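Side-chain contact in diguanylate cyclase/phosphodiesterase-domain containing protein (Thermotoga maritima MSB8, PDB 6KHU), which is a putative diguanylate cyclase of the GGDEF family, whose reaction is cyclic di-GMP synthesis from GTP, though activity here is not established: residues Y18-A23 and T28-F33. Numbering follows the deposited sequence.
Sequences YQHQRA and TPYTIF
His20 ND1 and Tyr30 OH are joined by a short hydrogen bond of 2.6 Å. Either atom could be the donor. The hydroxyl meets the imidazole at its edge, near the ring plane. The two rings meet rim to rim, neither over the other's face, with planes 81° apart. Tyr30 CG sits between its backbone N and carbonyl carbon (chi1 72°), which sends the ring from the strand across to the helix. The second polar link is between backbones. Thr28 N donates to Ala23 O at 3.1 Å, on a carbonyl lone pair. This bond ties the end of the turn back to the helix it has just left. Helix 9-26 and strand 30-37 are consecutive elements of a GGDEF-type alpha/beta fold, and the short connection brings the chain back roughly antiparallel. The helix here packs on one face of the central sheet, with the Tyr30 ring lying between helix and strand. Gln19 reaches that ring from one face. Its CG lies 4.3 Å above the ring plane, offset toward the rim, and its NE2 comes within 4.0 Å of Tyr30 CB. The amide plane stands 85° from the ring. The amide oxygen turns to Arg22, one turn further along the helix, where Arg22 NH2 donates to Gln19 OE1 at 3.2 Å, close to the guanidinium plane. Arg22 NE adds a weak bond to the same oxygen. Ala23 adds a small apolar contact, its CB 3.6 Å from Tyr30 CD1. Thr28 OG1 rests 3.6 Å from Ala23 CA. Beyond the pair, Tyr112 of the neighbouring edge strand meets both aromatic rings, edge-to-face with His20, and Leu119 and Phe116 also touch both.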
loop_
_atom_site.group_PDB
_atom_site.type_symbol
_atom_site.label_atom_id
_atom_site.label_comp_id
_atom_site.label_asym_id
_atom_site.label_seq_id
_atom_site.Cartn_x
_atom_site.Cartn_y
_atom_site.Cartn_z
ATOM N N TYR A 18 12.608 4.207 -6.723
ATOM C CA TYR A 18 13.877 3.512 -6.523
ATOM C C TYR A 18 13.673 2.004 -6.513
ATOM O O TYR A 18 14.422 1.256 -7.152
ATOM C CB TYR A 18 14.532 3.951 -5.212
ATOM C CG TYR A 18 15.003 5.384 -5.192
ATOM C CD1 TYR A 18 15.198 6.087 -6.372
ATOM C CD2 TYR A 18 15.245 6.037 -3.986
ATOM C CE1 TYR A 18 15.617 7.403 -6.357
ATOM C CE2 TYR A 18 15.677 7.357 -3.957
ATOM C CZ TYR A 18 15.863 8.031 -5.152
ATOM O OH TYR A 18 16.293 9.336 -5.150
ATOM N N GLN A 19 12.681 1.535 -5.755
ATOM C CA GLN A 19 12.414 0.103 -5.701
ATOM C C GLN A 19 12.025 -0.435 -7.069
ATOM O O GLN A 19 12.409 -1.558 -7.432
ATOM C CB GLN A 19 11.323 -0.187 -4.667
ATOM C CG GLN A 19 10.800 -1.606 -4.690
ATOM C CD GLN A 19 11.881 -2.662 -4.513
ATOM O OE1 GLN A 19 12.927 -2.420 -3.905
ATOM N NE2 GLN A 19 11.617 -3.860 -5.024
ATOM N N HIS A 20 11.253 0.348 -7.841
ATOM C CA HIS A 20 10.854 -0.103 -9.172
ATOM C C HIS A 20 12.078 -0.342 -10.045
ATOM O O HIS A 20 12.148 -1.342 -10.776
ATOM C CB HIS A 20 9.907 0.922 -9.817
ATOM C CG HIS A 20 9.396 0.522 -11.166
ATOM N ND1 HIS A 20 8.458 -0.477 -11.343
ATOM C CD2 HIS A 20 9.674 0.999 -12.407
ATOM C CE1 HIS A 20 8.187 -0.603 -12.634
ATOM N NE2 HIS A 20 8.914 0.278 -13.303
ATOM N N GLN A 21 13.077 0.541 -9.944
ATOM C CA GLN A 21 14.304 0.364 -10.714
ATOM C C GLN A 21 15.078 -0.858 -10.243
ATOM O O GLN A 21 15.560 -1.651 -11.060
ATOM C CB GLN A 21 15.179 1.609 -10.611
ATOM C CG GLN A 21 16.523 1.423 -11.269
ATOM C CD GLN A 21 17.206 2.738 -11.564
ATOM O OE1 GLN A 21 16.556 3.725 -11.919
ATOM N NE2 GLN A 21 18.527 2.758 -11.434
ATOM N N ARG A 22 15.210 -1.022 -8.925
ATOM C CA ARG A 22 15.920 -2.175 -8.374
ATOM C C ARG A 22 15.236 -3.485 -8.748
ATOM O O ARG A 22 15.908 -4.491 -9.006
ATOM C CB ARG A 22 16.025 -2.048 -6.848
ATOM C CG ARG A 22 17.086 -1.072 -6.338
ATOM C CD ARG A 22 17.293 -1.261 -4.826
ATOM N NE ARG A 22 16.028 -1.060 -4.131
ATOM C CZ ARG A 22 15.655 0.084 -3.565
ATOM N NH1 ARG A 22 16.475 1.130 -3.541
ATOM N NH2 ARG A 22 14.472 0.169 -2.987
ATOM N N ALA A 23 13.899 -3.501 -8.744
ATOM C CA ALA A 23 13.153 -4.697 -9.126
ATOM C C ALA A 23 13.435 -5.074 -10.577
ATOM O O ALA A 23 13.675 -6.245 -10.898
ATOM C CB ALA A 23 11.655 -4.459 -8.912
ATOM N N THR A 28 13.227 -9.097 -9.698
ATOM C CA THR A 28 12.489 -9.471 -8.509
ATOM C C THR A 28 11.139 -8.767 -8.487
ATOM O O THR A 28 11.052 -7.582 -8.826
ATOM C CB THR A 28 13.268 -9.112 -7.240
ATOM O OG1 THR A 28 13.421 -7.687 -7.179
ATOM C CG2 THR A 28 14.640 -9.765 -7.244
ATOM N N PRO A 29 10.075 -9.458 -8.108
ATOM C CA PRO A 29 8.755 -8.826 -8.107
ATOM C C PRO A 29 8.540 -8.011 -6.840
ATOM O O PRO A 29 9.248 -8.164 -5.840
ATOM C CB PRO A 29 7.799 -10.021 -8.169
ATOM C CG PRO A 29 8.544 -11.097 -7.399
ATOM C CD PRO A 29 10.033 -10.834 -7.580
ATOM N N TYR A 30 7.556 -7.112 -6.917
ATOM C CA TYR A 30 7.043 -6.416 -5.743
ATOM C C TYR A 30 5.589 -6.049 -6.012
ATOM O O TYR A 30 5.127 -6.084 -7.152
ATOM C CB TYR A 30 7.870 -5.162 -5.401
ATOM C CG TYR A 30 7.673 -4.020 -6.377
ATOM C CD1 TYR A 30 8.363 -3.996 -7.589
ATOM C CD2 TYR A 30 6.793 -2.976 -6.097
ATOM C CE1 TYR A 30 8.185 -2.967 -8.496
ATOM C CE2 TYR A 30 6.598 -1.932 -7.014
ATOM C CZ TYR A 30 7.309 -1.933 -8.201
ATOM O OH TYR A 30 7.137 -0.920 -9.110
ATOM N N THR A 31 4.869 -5.682 -4.954
ATOM C CA THR A 31 3.451 -5.384 -5.077
ATOM C C THR A 31 3.123 -4.081 -4.369
ATOM O O THR A 31 3.640 -3.808 -3.282
ATOM C CB THR A 31 2.616 -6.550 -4.523
ATOM O OG1 THR A 31 2.884 -7.721 -5.310
ATOM C CG2 THR A 31 1.128 -6.241 -4.604
ATOM N N ILE A 32 2.278 -3.273 -5.009
ATOM C CA ILE A 32 1.787 -2.009 -4.473
ATOM C C ILE A 32 0.339 -2.202 -4.042
ATOM O O ILE A 32 -0.476 -2.728 -4.809
ATOM C CB ILE A 32 1.880 -0.878 -5.515
ATOM C CG1 ILE A 32 3.320 -0.714 -6.014
ATOM C CG2 ILE A 32 1.362 0.428 -4.932
ATOM C CD1 ILE A 32 3.448 0.215 -7.208
ATOM N N PHE A 33 0.012 -1.766 -2.830
ATOM C CA PHE A 33 -1.355 -1.794 -2.330
ATOM C C PHE A 33 -1.806 -0.364 -2.076
ATOM O O PHE A 33 -1.039 0.445 -1.537
ATOM C CB PHE A 33 -1.491 -2.615 -1.012
ATOM C CG PHE A 33 -1.092 -4.068 -1.126
ATOM C CD1 PHE A 33 0.241 -4.439 -1.101
ATOM C CD2 PHE A 33 -2.054 -5.060 -1.205
ATOM C CE1 PHE A 33 0.613 -5.760 -1.185
ATOM C CE2 PHE A 33 -1.682 -6.392 -1.299
ATOM C CZ PHE A 33 -0.342 -6.740 -1.295
#